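Mandelate racemase/muconate lactonizing protein (Paenibacillus sp., PDB 3V5C) probably catalyses the dehydration of galacturonate as a magnesium-dependent lyase of the enolase superfamily. Local coordinates at residues A150-Q153 with E154-M157; F291-W294 with M295-E299. The protein carries 1 engineered substitution. All coordinates share one frame; numbering follows the deposited sequence.

Interaction 1 of 2, residues A150-Q153 with E154-M157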
loop_
_atom_site.group_PDB
_atom_site.type_symbol
_atom_site.label_atom_id
_atom_site.label_comp_id
_atom_site.label_asym_id
_atom_site.label_seq_id
_atom_site.Cartn_x
_atom_site.Cartn_y
_atom_site.Cartn_z
ATOM N N ALA A 150 -5.768 10.969 -24.492
ATOM C CA ALA A 150 -5.122 12.240 -24.183
ATOM C C ALA A 150 -5.276 12.653 -22.716
ATOM O O ALA A 150 -4.322 13.083 -22.078
ATOM C CB ALA A 150 -5.669 13.341 -25.097
ATOM N N LEU A 151 -6.490 12.541 -22.199
ATOM C CA LEU A 151 -6.752 12.905 -20.814
ATOM C C LEU A 151 -5.941 12.038 -19.849
ATOM O O LEU A 151 -5.324 12.555 -18.911
ATOM C CB LEU A 151 -8.239 12.824 -20.521
ATOM C CG LEU A 151 -8.721 13.240 -19.131
ATOM C CD1 LEU A 151 -10.180 13.679 -19.178
ATOM C CD2 LEU A 151 -8.561 12.110 -18.149
ATOM N N MET A 152 -5.933 10.735 -20.088
ATOM C CA MET A 152 -5.172 9.827 -19.233
ATOM C C MET A 152 -3.661 10.031 -19.354
ATOM O O MET A 152 -2.936 9.938 -18.355
ATOM C CB MET A 152 -5.566 8.373 -19.488
ATOM C CG MET A 152 -7.015 8.085 -19.171
ATOM S SD MET A 152 -7.544 8.507 -17.494
ATOM C CE MET A 152 -6.376 7.524 -16.534
ATOM N N GLN A 153 -3.179 10.349 -20.557
ATOM C CA GLN A 153 -1.768 10.687 -20.717
ATOM C C GLN A 153 -1.417 11.920 -19.878
ATOM O O GLN A 153 -0.377 11.963 -19.224
ATOM C CB GLN A 153 -1.412 10.941 -22.187
ATOM C CG GLN A 153 -1.362 9.696 -23.042
ATOM C CD GLN A 153 -1.182 10.040 -24.513
ATOM O OE1 GLN A 153 -1.872 10.912 -25.044
ATOM N NE2 GLN A 153 -0.237 9.377 -25.160
ATOM N N GLU A 154 -2.292 12.926 -19.905
ATOM C CA GLU A 154 -2.058 14.142 -19.132
ATOM C C GLU A 154 -1.993 13.841 -17.635
ATOM O O GLU A 154 -1.205 14.436 -16.906
ATOM C CB GLU A 154 -3.128 15.191 -19.436
ATOM C CG GLU A 154 -2.864 16.522 -18.757
ATOM C CD GLU A 154 -3.887 17.578 -19.139
ATOM O OE1 GLU A 154 -4.575 17.397 -20.171
ATOM O OE2 GLU A 154 -4.008 18.579 -18.401
ATOM N N GLU A 155 -2.815 12.905 -17.183
ATOM C CA GLU A 155 -2.787 12.528 -15.770
ATOM C C GLU A 155 -1.460 11.854 -15.431
ATOM O O GLU A 155 -0.850 12.148 -14.397
ATOM C CB GLU A 155 -3.988 11.637 -15.415
ATOM C CG GLU A 155 -5.310 12.395 -15.432
ATOM C CD GLU A 155 -6.451 11.625 -14.831
ATOM O OE1 GLU A 155 -6.280 10.393 -14.607
ATOM O OE2 GLU A 155 -7.515 12.240 -14.564
ATOM N N ALA A 156 -0.988 10.986 -16.316
ATOM C CA ALA A 156 0.310 10.353 -16.113
ATOM C C ALA A 156 1.396 11.422 -16.073
ATOM O O ALA A 156 2.283 11.384 -15.230
ATOM C CB ALA A 156 0.593 9.323 -17.189
ATOM N N MET A 157 1.306 12.393 -16.977
ATOM C CA MET A 157 2.300 13.454 -17.005
ATOM C C MET A 157 2.265 14.325 -15.744
ATOM O O MET A 157 3.314 14.826 -15.326
ATOM C CB MET A 157 2.179 14.277 -18.290
ATOM C CG MET A 157 2.643 13.505 -19.513
ATOM S SD MET A 157 4.248 12.673 -19.221
ATOM C CE MET A 157 5.417 13.987 -19.599
#
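Met-157 N donates to Gln-153 O at 2.8 Å, the shortest of four consecutive i to i+4 bonds that run through the middle of helix 145-161. The others join Glu-154 N to Ala-150 O, Glu-155 N to Leu-151 O and Ala-156 N to Met-152 O. Glu-155 carries the side-chain contact. Its CG stands anti to the carbonyl carbon (chi1 -70°) and the chain beyond is extended, which carries the carboxylate back along the helix beside Leu-151, whose CD2 lies 3.7 Å from Glu-155 OE2. Met-152 comes in at a slant, its chain bent twice, and sets CE 3.5 Å from Glu-155 OE1. Branched Leu-151 and flexible Met-152 can both flank this carboxylate and still reach Asp-138, Met-152 also touching Ile-190 of helix 180-198. Gln-153 turns to that same helix, where its NE2 is hydrogen-bonded to Gly-193 O. With an alanine in place of Glu-155, Leu-151 CD2 and Met-152 CE would probably lose their shared neighbour, and Arg-28 its weak, long ion pair. Because the buried Glu-155 OE1 also lies close to Asp-138 OD2, the two acids may raise each other's pKa, a cost that the distant Arg-28 could offset only in part.

Interaction 2 of 2, residues F291-W294 with M295-E299; sequences FTHW and MELGE
The indole of Trp-294 carries the methyl CD2 of Leu-297 on one face, 3.8 Å from the centroid of the six-membered ring. The approach is only 8° off the ring normal, a CH-pi contact. Leu-297 has CG anti to its backbone N (chi1 176°), which swings this branch back over the ring, while its CB lies obliquely 4.1 Å from His-293 CD2. A second aromatic contact forms at the start of the helix: Met-295 SD meets Phe-291 CE2 at 3.7 Å as an oblique Met-aromatic pair, a polarisable sulfur suiting a place beside a ring. Trp-294 NE1 donates to Tyr-284 O, while the backbone amides of Phe-291 and Thr-292, in the first turn, donate to the carboxylate of Glu-96. Further on, Gly-298 N donates to Trp-294 O at 2.8 Å, and the lack of a side chain at Gly-298 spares that carbonyl a tight approach. The bond from Glu-296 N to Thr-292 O is weak at 3.4 Å. A water donates to the same Thr-292 O at 2.9 Å and also to Glu-296 OE2, an oxygen salt-bridged to Arg-92. The chemistry thus divides round this helix: the Trp-294 face under Leu-297 CD2 and the Met-295 sulfur beside Phe-291 make the apolar contacts, whereas the carboxylate of Glu-296, its charge probably balanced by Arg-92, ties the first turns to helix 92-107.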
loop_
_atom_site.group_PDB
_atom_site.type_symbol
_atom_site.label_atom_id
_atom_site.label_comp_id
_atom_site.label_asym_id
_atom_site.label_seq_id
_atom_site.Cartn_x
_atom_site.Cartn_y
_atom_site.Cartn_z
ATOM N N PHE A 291 1.355 -4.377 9.243
ATOM C CA PHE A 291 2.808 -4.290 9.195
ATOM C C PHE A 291 3.491 -5.522 9.802
ATOM O O PHE A 291 4.382 -6.106 9.184
ATOM C CB PHE A 291 3.255 -3.025 9.947
ATOM C CG PHE A 291 4.690 -2.606 9.656
ATOM C CD1 PHE A 291 4.969 -1.676 8.665
ATOM C CD2 PHE A 291 5.750 -3.132 10.392
ATOM C CE1 PHE A 291 6.272 -1.288 8.393
ATOM C CE2 PHE A 291 7.070 -2.737 10.135
ATOM C CZ PHE A 291 7.328 -1.814 9.122
ATOM N N THR A 292 3.099 -5.875 11.023
ATOM C CA THR A 292 3.680 -7.021 11.723
ATOM C C THR A 292 3.418 -8.310 10.942
ATOM O O THR A 292 4.318 -9.147 10.757
ATOM C CB THR A 292 3.118 -7.115 13.153
ATOM O OG1 THR A 292 3.446 -5.905 13.840
ATOM C CG2 THR A 292 3.756 -8.290 13.892
ATOM N N HIS A 293 2.200 -8.427 10.433
ATOM C CA HIS A 293 1.835 -9.559 9.591
ATOM C C HIS A 293 2.737 -9.599 8.351
ATOM O O HIS A 293 3.253 -10.654 7.945
ATOM C CB HIS A 293 0.369 -9.444 9.179
ATOM C CG HIS A 293 -0.104 -10.589 8.347
ATOM N ND1 HIS A 293 -0.852 -11.625 8.864
ATOM C CD2 HIS A 293 0.053 -10.857 7.027
ATOM C CE1 HIS A 293 -1.132 -12.484 7.902
ATOM N NE2 HIS A 293 -0.593 -12.045 6.779
ATOM N N TRP A 294 2.934 -8.434 7.738
ATOM C CA TRP A 294 3.755 -8.342 6.535
ATOM C C TRP A 294 5.230 -8.670 6.784
ATOM O O TRP A 294 5.893 -9.223 5.914
ATOM C CB TRP A 294 3.603 -6.959 5.885
ATOM C CG TRP A 294 2.733 -6.979 4.666
ATOM C CD1 TRP A 294 1.521 -6.376 4.521
ATOM C CD2 TRP A 294 3.026 -7.625 3.425
ATOM N NE1 TRP A 294 1.027 -6.612 3.244
ATOM C CE2 TRP A 294 1.935 -7.372 2.553
ATOM C CE3 TRP A 294 4.103 -8.394 2.956
ATOM C CZ2 TRP A 294 1.886 -7.871 1.254
ATOM C CZ3 TRP A 294 4.054 -8.886 1.644
ATOM C CH2 TRP A 294 2.956 -8.610 0.810
ATOM N N MET A 295 5.750 -8.353 7.968
ATOM C CA MET A 295 7.115 -8.781 8.266
ATOM C C MET A 295 7.248 -10.312 8.177
ATOM O O MET A 295 8.192 -10.844 7.558
ATOM C CB MET A 295 7.530 -8.286 9.650
ATOM C CG MET A 295 7.775 -6.782 9.656
ATOM S SD MET A 295 8.001 -6.087 11.318
ATOM C CE MET A 295 9.174 -7.238 12.031
ATOM N N GLU A 296 6.297 -11.016 8.775
ATOM C CA GLU A 296 6.319 -12.479 8.767
ATOM C C GLU A 296 6.023 -13.024 7.376
ATOM O O GLU A 296 6.712 -13.920 6.874
ATOM C CB GLU A 296 5.327 -13.045 9.788
ATOM C CG GLU A 296 5.686 -12.727 11.230
ATOM C CD GLU A 296 4.676 -13.264 12.223
ATOM O OE1 GLU A 296 4.174 -14.395 12.028
ATOM O OE2 GLU A 296 4.386 -12.543 13.202
ATOM N N LEU A 297 4.993 -12.476 6.747
ATOM C CA LEU A 297 4.626 -12.888 5.400
ATOM C C LEU A 297 5.772 -12.680 4.402
ATOM O O LEU A 297 6.075 -13.566 3.592
ATOM C CB LEU A 297 3.363 -12.149 4.962
ATOM C CG LEU A 297 2.927 -12.432 3.525
ATOM C CD1 LEU A 297 2.592 -13.906 3.355
ATOM C CD2 LEU A 297 1.721 -11.568 3.224
ATOM N N GLY A 298 6.418 -11.522 4.477
ATOM C CA GLY A 298 7.503 -11.198 3.573
ATOM C C GLY A 298 8.632 -12.194 3.675
ATOM O O GLY A 298 9.229 -12.567 2.665
ATOM N N GLU A 299 8.944 -12.619 4.894
ATOM C CA GLU A 299 9.956 -13.659 5.087
ATOM C C GLU A 299 9.567 -14.954 4.378
ATOM O O GLU A 299 10.398 -15.576 3.711
ATOM C CB GLU A 299 10.200 -13.924 6.574
ATOM C CG GLU A 299 11.010 -12.830 7.239
ATOM C CD GLU A 299 11.461 -13.195 8.639
ATOM O OE1 GLU A 299 11.031 -14.254 9.147
ATOM O OE2 GLU A 299 12.250 -12.418 9.224
HETATM O O HOH W 1 6.237 -10.009 12.769
#

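Neither contact closes a loop: each lies within a single helix, and along the chain they are in series, neither nesting nor crossing. Interaction 1 comes first, on the helix linking parallel strands 126-135 and 167-170, and leans on helix 180-198. The chain then runs on through Glu-238 and Asp-261, which bind magnesium, before interaction 2 begins the helix between strands 281-282 and 307-308. Both therefore belong to beta-alpha-beta units of the barrel, on opposite sides of the chain's centre, with about 25 Å between nearest atoms. Interaction 1 sits farther out, while interaction 2 is buried, packs against the neighbouring barrel helix 317-325 and joins the barrel to helices 92-107 and 111-115.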